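Local coordinates for polysaccharide biosynthesis protein CapD (Bacillus thuringiensis HD-771, PDB 6BWC) that binds NADP and UDP-N-acetylglucosamine and probably acts as a short-chain dehydrogenase-type enzyme on the pathway to CMP-pseudaminic acid, at residues Lys21-Asn26 / Tyr81-Ala86; Leu28-Lys33 / Ala217-Lys222; Ser152-Lys157 / Thr162-Val167. The protein carries 2 engineered substitutions. All blocks are in the same frame, centred on the assembly; numbering follows the deposited sequence.

Contact 1 (Lys21-Asn26 / Tyr81-Ala86); sequences KSILSN and YVFHVA. With NAP (NADP nicotinamide-adenine-dinucleotide phosphate), chain N.
Ile23 holds its CG2 methyl anti to its own backbone N, while CG1 runs beside that N (chi1 -66°); on the facing strand, Phe83 has CG anti to its carbonyl carbon (chi1 -64°), which carries the ring toward the helix. Together these rotations set the methyl squarely above the middle of the ring. CG2 of Ile23 stands 3.9 Å from the centroid of the Phe83 ring, only 6° off the normal, a CH-pi contact made over the face and not at the rim. The other branch of Ile23 reaches further along the strand, where its CD1 packs against Val85 CG2 at 4.1 Å. All three residues are buried. Helix 18-29 follows the first strand of a Rossmann fold, consistent with a GxGxxG-type turn at Gly15, Gly17 and Gly20, and strand 81-84 is the neighbour of that first strand, 9-13, whose Ile12 and Val10 also touch Ile23 and Phe83 respectively. Past the end of the strand the chain meets the cofactor. Val85 points CG2 at the helix, whereas its CG1 lies 3.5 Å from C5D of the bound NADP. Next to it, Ala86 places CB 3.4 Å from C4A of the NADP adenine.

Contact 2 (Leu28-Lys33 / Ala217-Lys222); sequences LQEKPK and AMKIAK
The carboxylate of Glu30 is the flat group that meets Lys219 here, and the ammonium stands in front of its two oxygens instead of over a face. Lys219 NZ comes to 2.9 Å from Glu30 OE2 and sits a little off the carboxylate plane. The other oxygen, Glu30 OE1, is 3.4 Å from the same Lys219 NZ, and the approach favours OE2. This is a salt bridge, though the hydrogen bond within it is weak.

The two chains extend toward one another and meet at their charged groups; CA of Glu30 and CA of Lys219 are 12.5 Å apart. Glu30 covers its share with a chain extended beyond CG (chi2 169°), whereas Lys219 is bent at each of its outer torsions. OE1 has a second role, accepting a hydrogen bond from Phe5 N. That bond ties the carboxylate to the N-terminal part of the chain and should limit its rotation. Side chains of both partners also touch Phe4.

Lys219 lies in the final turn of helix 207-220, where Lys123 NZ is hydrogen-bonded to Met218 O and Ala221 O, and Glu30 lies near the C-terminal end of helix 18-29, ahead of Lys31, which leaves the helical region with positive phi. The bridge thus links the end regions of two helices at the surface of the Rossmann-type domain, about 17 Å from the centre of the chain to the centre of the contact. One residue before Lys219, Met218 rests on Tyr81 and Phe83 of strand 81-84, while Ala217 and Ala221 pack on strands 163-169 and 226-229.

Contact 3 (Ser152-Lys157 / Thr162-Val167); sequences SAEYSK and TTFTSV
Helix 152-156 and strand 163-167 run roughly antiparallel, with 150° between their directions and their axes 7.7 Å apart at closest approach, and bring Glu154 and Phe164 opposite each other. This is the return half of a beta-alpha-beta unit in the Rossmann-type fold: strand 123-129 leads into helix 138-156, a short connection turns the chain back, and strand 163-169 enters the sheet beside strand 123-129, parallel to it. Ala153 sets its CB over one face of the Phe164 ring, displaced toward the rim, with 3.8 Å from CB to the ring centroid in a CH-pi contact. Ile113 of helix 98-118 touches both side chains, so the ring is packed between two helices and the sheet.

Glu154 has its CG anti to the backbone N (chi1 -176°) and then bends at chi2, which swings the carboxylate over to the strand. There its OE1 accepts the backbone N-H of Phe164 at 2.9 Å (N-H...O angle 150°), met on the anti side but well out of the carboxylate plane. Its other oxygen is used within the same segment, by Lys157: NZ forms a salt bridge with Glu154 OE2 at 2.7 Å, approaching on the syn side and tilted from the plane.

Contacts 1 and 3 each pack a helix on the large mixed sheet at the centre of the NADP-binding Rossmann-type domain; contact 2 joins the ends of two helices that lie against it. Contacts 1 and 2 share helix 18-29, lie 10 Å apart between centres and touch through Met218; along the chain their segments alternate. Contact 3 is about 18 Å from either, measured between centres. It follows contact 1 in sequence and nests inside the loop that contact 2 closes. Contacts 2 and 3 meet where Lys222 O accepts a hydrogen bond from Thr163 OG1. Through Met218 and Ala217, helix 207-220 lies on strands 81-84 and 163-169. Of the three, contact 1 is the one at the cofactor.

Contact 1 (Lys21-Asn26 / Tyr81-Ala86)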
loop_
_atom_site.group_PDB
_atom_site.type_symbol
_atom_site.label_atom_id
_atom_site.label_comp_id
_atom_site.label_asym_id
_atom_site.label_seq_id
_atom_site.Cartn_x
_atom_site.Cartn_y
_atom_site.Cartn_z
ATOM N N LYS C 21 22.856 14.353 -17.098
ATOM C CA LYS C 21 23.023 15.583 -17.873
ATOM C C LYS C 21 23.869 15.361 -19.123
ATOM O O LYS C 21 23.467 15.768 -20.222
ATOM C CB LYS C 21 23.677 16.706 -17.076
ATOM C CG LYS C 21 22.746 17.493 -16.159
ATOM C CD LYS C 21 23.226 18.942 -15.966
ATOM C CE LYS C 21 24.601 19.082 -15.308
ATOM N NZ LYS C 21 25.392 20.178 -15.946
ATOM N N SER C 22 25.033 14.730 -18.981
ATOM C CA SER C 22 25.886 14.513 -20.159
ATOM C C SER C 22 25.120 13.746 -21.257
ATOM O O SER C 22 25.115 14.183 -22.408
ATOM C CB SER C 22 27.210 13.814 -19.811
ATOM O OG SER C 22 28.247 14.249 -20.677
ATOM N N ILE C 23 24.437 12.653 -20.891
ATOM C CA ILE C 23 23.531 11.948 -21.837
ATOM C C ILE C 23 22.499 12.896 -22.495
ATOM O O ILE C 23 22.257 12.800 -23.698
ATOM C CB ILE C 23 22.754 10.780 -21.173
ATOM C CG1 ILE C 23 23.711 9.656 -20.749
ATOM C CG2 ILE C 23 21.693 10.211 -22.131
ATOM C CD1 ILE C 23 23.109 8.665 -19.765
ATOM N N LEU C 24 21.887 13.772 -21.687
ATOM C CA LEU C 24 20.881 14.752 -22.145
ATOM C C LEU C 24 21.370 15.583 -23.304
ATOM O O LEU C 24 20.713 15.638 -24.343
ATOM C CB LEU C 24 20.477 15.701 -21.000
ATOM C CG LEU C 24 19.578 16.893 -21.304
ATOM C CD1 LEU C 24 18.401 16.448 -22.161
ATOM C CD2 LEU C 24 19.094 17.533 -20.013
ATOM N N SER C 25 22.512 16.235 -23.109
ATOM C CA SER C 25 23.077 17.088 -24.143
ATOM C C SER C 25 23.562 16.276 -25.360
ATOM O O SER C 25 23.483 16.752 -26.489
ATOM C CB SER C 25 24.187 17.974 -23.576
ATOM O OG SER C 25 25.104 17.207 -22.825
ATOM N N ASN C 26 24.010 15.043 -25.160
ATOM C CA ASN C 26 24.479 14.244 -26.293
ATOM C C ASN C 26 23.294 13.799 -27.111
ATOM O O ASN C 26 23.321 13.926 -28.324
ATOM C CB ASN C 26 25.362 13.059 -25.862
ATOM C CG ASN C 26 26.816 13.482 -25.528
ATOM O OD1 ASN C 26 27.764 12.991 -26.137
ATOM N ND2 ASN C 26 26.987 14.384 -24.552
ATOM N N TYR C 81 12.705 5.523 -25.565
ATOM C CA TYR C 81 14.018 5.114 -25.005
ATOM C C TYR C 81 14.224 5.626 -23.581
ATOM O O TYR C 81 14.269 6.827 -23.348
ATOM C CB TYR C 81 15.162 5.591 -25.922
ATOM C CG TYR C 81 15.075 5.065 -27.345
ATOM C CD1 TYR C 81 15.422 3.771 -27.643
ATOM C CD2 TYR C 81 14.626 5.876 -28.382
ATOM C CE1 TYR C 81 15.320 3.278 -28.936
ATOM C CE2 TYR C 81 14.522 5.400 -29.674
ATOM C CZ TYR C 81 14.863 4.098 -29.949
ATOM O OH TYR C 81 14.749 3.627 -31.231
ATOM N N VAL C 82 14.353 4.694 -22.643
ATOM C CA VAL C 82 14.512 4.976 -21.204
ATOM C C VAL C 82 15.990 4.786 -20.763
ATOM O O VAL C 82 16.552 3.714 -20.903
ATOM C CB VAL C 82 13.568 4.057 -20.360
ATOM C CG1 VAL C 82 13.708 4.302 -18.869
ATOM C CG2 VAL C 82 12.114 4.273 -20.740
ATOM N N PHE C 83 16.601 5.835 -20.229
ATOM C CA PHE C 83 17.881 5.707 -19.536
ATOM C C PHE C 83 17.670 5.746 -18.007
ATOM O O PHE C 83 17.398 6.829 -17.451
ATOM C CB PHE C 83 18.845 6.847 -19.924
ATOM C CG PHE C 83 19.257 6.865 -21.365
ATOM C CD1 PHE C 83 20.385 6.173 -21.787
ATOM C CD2 PHE C 83 18.561 7.651 -22.300
ATOM C CE1 PHE C 83 20.802 6.230 -23.115
ATOM C CE2 PHE C 83 18.974 7.708 -23.631
ATOM C CZ PHE C 83 20.096 6.992 -24.035
ATOM N N HIS C 84 17.829 4.587 -17.348
ATOM C CA HIS C 84 17.698 4.464 -15.879
ATOM C C HIS C 84 19.057 4.723 -15.166
ATOM O O HIS C 84 19.845 3.826 -14.880
ATOM C CB HIS C 84 17.022 3.120 -15.523
ATOM C CG HIS C 84 17.006 2.770 -14.055
ATOM N ND1 HIS C 84 16.993 3.710 -13.043
ATOM C CD2 HIS C 84 16.966 1.563 -13.440
ATOM C CE1 HIS C 84 16.979 3.097 -11.873
ATOM N NE2 HIS C 84 16.954 1.794 -12.088
ATOM N N VAL C 85 19.274 6.000 -14.865
ATOM C CA VAL C 85 20.525 6.533 -14.331
ATOM C C VAL C 85 20.415 7.013 -12.842
ATOM O O VAL C 85 21.440 7.286 -12.178
ATOM C CB VAL C 85 20.991 7.676 -15.258
ATOM C CG1 VAL C 85 22.466 8.000 -15.041
ATOM C CG2 VAL C 85 20.767 7.284 -16.712
ATOM N N ALA C 86 19.185 7.098 -12.305
ATOM C CA ALA C 86 18.973 7.338 -10.863
ATOM C C ALA C 86 19.364 6.144 -9.957
ATOM O O ALA C 86 19.193 4.960 -10.339
ATOM C CB ALA C 86 17.533 7.766 -10.597
HETATM P PA NAP N . 24.359 11.466 -9.497
HETATM O O1A NAP N . 25.099 12.682 -9.977
HETATM O O2A NAP N . 24.126 11.368 -8.028
HETATM O O5B NAP N . 22.972 11.328 -10.268
HETATM C C5B NAP N . 21.855 10.720 -9.615
HETATM C C4B NAP N . 20.571 11.117 -10.336
HETATM O O4B NAP N . 19.431 10.397 -9.871
HETATM C C3B NAP N . 20.253 12.563 -10.065
HETATM O O3B NAP N . 19.602 13.016 -11.248
HETATM C C2B NAP N . 19.337 12.496 -8.871
HETATM O O2B NAP N . 18.632 13.716 -8.777
HETATM C C1B NAP N . 18.498 11.263 -9.210
HETATM N N9A NAP N . 17.834 10.467 -8.122
HETATM C C8A NAP N . 18.331 9.988 -6.944
HETATM N N7A NAP N . 17.392 9.267 -6.240
HETATM C C5A NAP N . 16.272 9.275 -6.983
HETATM C C6A NAP N . 14.891 8.738 -6.882
HETATM N N6A NAP N . 14.485 8.020 -5.826
HETATM N N1A NAP N . 14.031 8.977 -7.886
HETATM C C2A NAP N . 14.373 9.693 -8.972
HETATM N N3A NAP N . 15.597 10.219 -9.136
HETATM C C4A NAP N . 16.571 10.052 -8.206
HETATM O O3 NAP N . 25.048 10.093 -9.994
HETATM P PN NAP N . 25.941 9.848 -11.324
HETATM O O1N NAP N . 25.402 10.619 -12.520
HETATM O O2N NAP N . 27.388 9.937 -10.947
HETATM O O5D NAP N . 25.731 8.288 -11.551
HETATM C C5D NAP N . 24.628 7.853 -12.306
HETATM C C4D NAP N . 24.548 6.330 -12.283
HETATM O O4D NAP N . 25.854 5.818 -12.580
HETATM C C3D NAP N . 24.092 5.648 -10.980
HETATM O O3D NAP N . 23.107 4.664 -11.305
HETATM C C2D NAP N . 25.328 4.988 -10.419
HETATM O O2D NAP N . 25.041 3.759 -9.743
HETATM C C1D NAP N . 26.161 4.748 -11.678
HETATM N N1N NAP N . 27.612 4.691 -11.461
HETATM C C2N NAP N . 28.261 5.839 -11.207
HETATM C C3N NAP N . 29.626 5.908 -10.990
HETATM C C7N NAP N . 30.336 7.178 -10.675
HETATM O O7N NAP N . 31.515 7.110 -10.320
HETATM N N7N NAP N . 29.722 8.363 -10.742
HETATM C C4N NAP N . 30.428 4.662 -11.084
HETATM C C5N NAP N . 29.619 3.469 -11.356
HETATM C C6N NAP N . 28.251 3.526 -11.558
HETATM P P2B NAP N . 17.876 14.153 -7.422
HETATM O O1X NAP N . 17.589 15.603 -7.763
HETATM O O2X NAP N . 16.597 13.344 -7.377
HETATM O O3X NAP N . 18.853 13.890 -6.251
#

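Contact 2 (Leu28-Lys33 / Ala217-Lys222)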
loop_
_atom_site.group_PDB
_atom_site.type_symbol
_atom_site.label_atom_id
_atom_site.label_comp_id
_atom_site.label_asym_id
_atom_site.label_seq_id
_atom_site.Cartn_x
_atom_site.Cartn_y
_atom_site.Cartn_z
ATOM N N LEU C 28 20.519 15.352 -27.195
ATOM C CA LEU C 28 19.933 16.578 -27.763
ATOM C C LEU C 28 20.486 16.973 -29.141
ATOM O O LEU C 28 19.764 17.575 -29.930
ATOM C CB LEU C 28 20.035 17.771 -26.776
ATOM C CG LEU C 28 18.928 17.919 -25.706
ATOM C CD1 LEU C 28 19.241 19.030 -24.715
ATOM C CD2 LEU C 28 17.557 18.170 -26.319
ATOM N N GLN C 29 21.740 16.638 -29.435
ATOM C CA GLN C 29 22.324 16.962 -30.746
ATOM C C GLN C 29 21.859 16.055 -31.894
ATOM O O GLN C 29 21.982 16.451 -33.054
ATOM C CB GLN C 29 23.854 17.026 -30.675
ATOM C CG GLN C 29 24.354 18.379 -30.186
ATOM C CD GLN C 29 25.759 18.323 -29.615
ATOM O OE1 GLN C 29 26.518 17.374 -29.876
ATOM N NE2 GLN C 29 26.119 19.342 -28.822
ATOM N N GLU C 30 21.327 14.868 -31.597
ATOM C CA GLU C 30 20.616 14.085 -32.625
ATOM C C GLU C 30 19.161 14.539 -32.871
ATOM O O GLU C 30 18.458 13.994 -33.731
ATOM C CB GLU C 30 20.654 12.605 -32.291
ATOM C CG GLU C 30 22.017 11.984 -32.519
ATOM C CD GLU C 30 22.117 10.596 -31.941
ATOM O OE1 GLU C 30 21.103 9.871 -31.956
ATOM O OE2 GLU C 30 23.208 10.234 -31.473
ATOM N N LYS C 31 18.715 15.536 -32.113
ATOM C CA LYS C 31 17.515 16.299 -32.437
ATOM C C LYS C 31 16.239 15.439 -32.334
ATOM O O LYS C 31 15.592 15.166 -33.323
ATOM C CB LYS C 31 17.693 16.954 -33.816
ATOM C CG LYS C 31 16.922 18.258 -34.005
ATOM C CD LYS C 31 17.680 19.468 -33.470
ATOM C CE LYS C 31 18.760 19.979 -34.421
ATOM N NZ LYS C 31 19.686 20.990 -33.793
ATOM N N PRO C 32 15.888 14.997 -31.117
ATOM C CA PRO C 32 14.723 14.151 -30.867
ATOM C C PRO C 32 13.465 14.953 -30.685
ATOM O O PRO C 32 13.543 16.169 -30.489
ATOM C CB PRO C 32 15.069 13.504 -29.528
ATOM C CG PRO C 32 15.778 14.592 -28.792
ATOM C CD PRO C 32 16.560 15.341 -29.847
ATOM N N LYS C 33 12.325 14.280 -30.682
ATOM C CA LYS C 33 11.083 15.004 -30.530
ATOM C C LYS C 33 11.031 15.704 -29.187
ATOM O O LYS C 33 10.819 16.915 -29.138
ATOM C CB LYS C 33 9.846 14.131 -30.696
ATOM C CG LYS C 33 8.546 14.959 -30.615
ATOM C CD LYS C 33 7.415 14.388 -31.464
ATOM C CE LYS C 33 6.444 15.464 -31.937
ATOM N NZ LYS C 33 5.563 14.923 -33.013
ATOM N N ALA C 217 25.265 1.399 -26.149
ATOM C CA ALA C 217 24.461 0.277 -25.684
ATOM C C ALA C 217 22.972 0.519 -25.910
ATOM O O ALA C 217 22.233 -0.424 -26.107
ATOM C CB ALA C 217 24.746 -0.011 -24.218
ATOM N N MET C 218 22.538 1.781 -25.868
ATOM C CA MET C 218 21.156 2.141 -26.246
ATOM C C MET C 218 20.851 1.742 -27.700
ATOM O O MET C 218 19.812 1.156 -27.981
ATOM C CB MET C 218 20.926 3.649 -26.096
ATOM C CG MET C 218 19.646 4.042 -25.391
ATOM S SD MET C 218 18.221 2.944 -25.434
ATOM C CE MET C 218 17.499 3.526 -23.912
ATOM N N LYS C 219 21.790 2.068 -28.594
ATOM C CA LYS C 219 21.654 1.866 -30.033
ATOM C C LYS C 219 21.867 0.429 -30.480
ATOM O O LYS C 219 21.157 -0.050 -31.351
ATOM C CB LYS C 219 22.668 2.748 -30.774
ATOM C CG LYS C 219 22.425 4.252 -30.693
ATOM C CD LYS C 219 23.721 5.025 -30.446
ATOM C CE LYS C 219 24.002 6.105 -31.482
ATOM N NZ LYS C 219 23.218 7.358 -31.288
ATOM N N ILE C 220 22.858 -0.239 -29.898
ATOM C CA ILE C 220 23.375 -1.537 -30.402
ATOM C C ILE C 220 22.682 -2.774 -29.816
ATOM O O ILE C 220 22.608 -3.840 -30.478
ATOM C CB ILE C 220 24.907 -1.667 -30.104
ATOM C CG1 ILE C 220 25.713 -0.641 -30.911
ATOM C CG2 ILE C 220 25.454 -3.078 -30.370
ATOM C CD1 ILE C 220 25.567 -0.717 -32.423
ATOM N N ALA C 221 22.197 -2.633 -28.579
ATOM C CA ALA C 221 21.915 -3.780 -27.732
ATOM C C ALA C 221 20.731 -4.573 -28.228
ATOM O O ALA C 221 19.665 -4.012 -28.495
ATOM C CB ALA C 221 21.703 -3.370 -26.284
ATOM N N LYS C 222 20.972 -5.878 -28.361
ATOM C CA LYS C 222 19.947 -6.888 -28.605
ATOM C C LYS C 222 19.024 -7.121 -27.389
ATOM O O LYS C 222 17.807 -7.227 -27.553
ATOM C CB LYS C 222 20.616 -8.186 -29.113
ATOM C CG LYS C 222 21.022 -8.080 -30.593
ATOM C CD LYS C 222 22.493 -8.372 -30.898
ATOM C CE LYS C 222 22.900 -7.691 -32.215
ATOM N NZ LYS C 222 24.322 -7.917 -32.612
#

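Contact 3 (Ser152-Lys157 / Thr162-Val167)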
loop_
_atom_site.group_PDB
_atom_site.type_symbol
_atom_site.label_atom_id
_atom_site.label_comp_id
_atom_site.label_asym_id
_atom_site.label_seq_id
_atom_site.Cartn_x
_atom_site.Cartn_y
_atom_site.Cartn_z
ATOM N N SER C 152 16.419 -10.878 -15.849
ATOM C CA SER C 152 15.116 -11.543 -15.668
ATOM C C SER C 152 13.947 -10.943 -16.477
ATOM O O SER C 152 13.183 -11.662 -17.115
ATOM C CB SER C 152 14.724 -11.547 -14.206
ATOM O OG SER C 152 13.642 -12.436 -14.026
ATOM N N ALA C 153 13.810 -9.625 -16.426
ATOM C CA ALA C 153 12.877 -8.911 -17.283
ATOM C C ALA C 153 12.955 -9.402 -18.731
ATOM O O ALA C 153 11.930 -9.747 -19.318
ATOM C CB ALA C 153 13.148 -7.425 -17.221
ATOM N N GLU C 154 14.176 -9.457 -19.270
ATOM C CA GLU C 154 14.445 -9.812 -20.665
ATOM C C GLU C 154 14.054 -11.244 -20.937
ATOM O O GLU C 154 13.300 -11.504 -21.864
ATOM C CB GLU C 154 15.935 -9.602 -20.989
ATOM C CG GLU C 154 16.368 -9.826 -22.433
ATOM C CD GLU C 154 15.696 -8.894 -23.428
ATOM O OE1 GLU C 154 15.325 -7.756 -23.051
ATOM O OE2 GLU C 154 15.532 -9.304 -24.600
ATOM N N TYR C 155 14.555 -12.159 -20.109
ATOM C CA TYR C 155 14.269 -13.606 -20.228
ATOM C C TYR C 155 12.783 -13.947 -20.312
ATOM O O TYR C 155 12.392 -14.828 -21.077
ATOM C CB TYR C 155 14.875 -14.360 -19.042
ATOM C CG TYR C 155 14.803 -15.865 -19.142
ATOM C CD1 TYR C 155 14.166 -16.634 -18.158
ATOM C CD2 TYR C 155 15.360 -16.535 -20.227
ATOM C CE1 TYR C 155 14.105 -18.033 -18.254
ATOM C CE2 TYR C 155 15.312 -17.926 -20.330
ATOM C CZ TYR C 155 14.691 -18.674 -19.345
ATOM O OH TYR C 155 14.667 -20.046 -19.470
ATOM N N SER C 156 11.976 -13.253 -19.514
ATOM C CA SER C 156 10.524 -13.484 -19.446
ATOM C C SER C 156 9.641 -12.298 -19.889
ATOM O O SER C 156 8.438 -12.317 -19.658
ATOM C CB SER C 156 10.146 -13.938 -18.043
ATOM O OG SER C 156 10.964 -13.278 -17.106
ATOM N N LYS C 157 10.232 -11.291 -20.542
ATOM C CA LYS C 157 9.528 -10.425 -21.521
ATOM C C LYS C 157 8.162 -10.984 -21.934
ATOM O O LYS C 157 7.151 -10.302 -21.869
ATOM C CB LYS C 157 10.339 -10.357 -22.821
ATOM C CG LYS C 157 11.301 -9.213 -23.023
ATOM C CD LYS C 157 12.105 -9.497 -24.290
ATOM C CE LYS C 157 12.556 -8.218 -24.933
ATOM N NZ LYS C 157 13.443 -8.386 -26.107
ATOM N N THR C 162 9.779 -4.815 -25.614
ATOM C CA THR C 162 10.706 -4.005 -24.798
ATOM C C THR C 162 12.016 -4.727 -24.484
ATOM O O THR C 162 12.009 -5.805 -23.960
ATOM C CB THR C 162 10.078 -3.566 -23.452
ATOM O OG1 THR C 162 8.937 -2.754 -23.703
ATOM C CG2 THR C 162 11.056 -2.744 -22.621
ATOM N N THR C 163 13.129 -4.075 -24.749
ATOM C CA THR C 163 14.446 -4.664 -24.604
ATOM C C THR C 163 15.094 -4.164 -23.299
ATOM O O THR C 163 14.864 -3.029 -22.917
ATOM C CB THR C 163 15.248 -4.320 -25.869
ATOM O OG1 THR C 163 15.508 -5.531 -26.574
ATOM C CG2 THR C 163 16.573 -3.574 -25.574
ATOM N N PHE C 164 15.893 -4.984 -22.618
ATOM C CA PHE C 164 16.612 -4.514 -21.422
ATOM C C PHE C 164 18.104 -4.811 -21.479
ATOM O O PHE C 164 18.507 -5.894 -21.877
ATOM C CB PHE C 164 16.032 -5.154 -20.179
ATOM C CG PHE C 164 14.568 -4.879 -19.979
ATOM C CD1 PHE C 164 14.154 -3.729 -19.319
ATOM C CD2 PHE C 164 13.605 -5.784 -20.446
ATOM C CE1 PHE C 164 12.801 -3.479 -19.129
ATOM C CE2 PHE C 164 12.260 -5.548 -20.262
ATOM C CZ PHE C 164 11.855 -4.398 -19.599
ATOM N N THR C 165 18.931 -3.848 -21.082
ATOM C CA THR C 165 20.375 -4.003 -21.151
ATOM C C THR C 165 21.043 -3.275 -20.008
ATOM O O THR C 165 20.578 -2.221 -19.584
ATOM C CB THR C 165 20.956 -3.384 -22.440
ATOM O OG1 THR C 165 20.024 -3.512 -23.520
ATOM C CG2 THR C 165 22.248 -4.050 -22.808
ATOM N N SER C 166 22.169 -3.813 -19.557
ATOM C CA SER C 166 22.994 -3.158 -18.567
ATOM C C SER C 166 24.328 -2.688 -19.158
ATOM O O SER C 166 24.932 -3.332 -20.004
ATOM C CB SER C 166 23.225 -4.102 -17.396
ATOM O OG SER C 166 22.058 -4.167 -16.602
ATOM N N VAL C 167 24.768 -1.537 -18.695
ATOM C CA VAL C 167 26.086 -0.995 -18.979
ATOM C C VAL C 167 26.792 -1.151 -17.625
ATOM O O VAL C 167 26.133 -1.574 -16.680
ATOM C CB VAL C 167 25.886 0.438 -19.521
ATOM C CG1 VAL C 167 26.730 1.467 -18.829
ATOM C CG2 VAL C 167 26.112 0.455 -21.012
#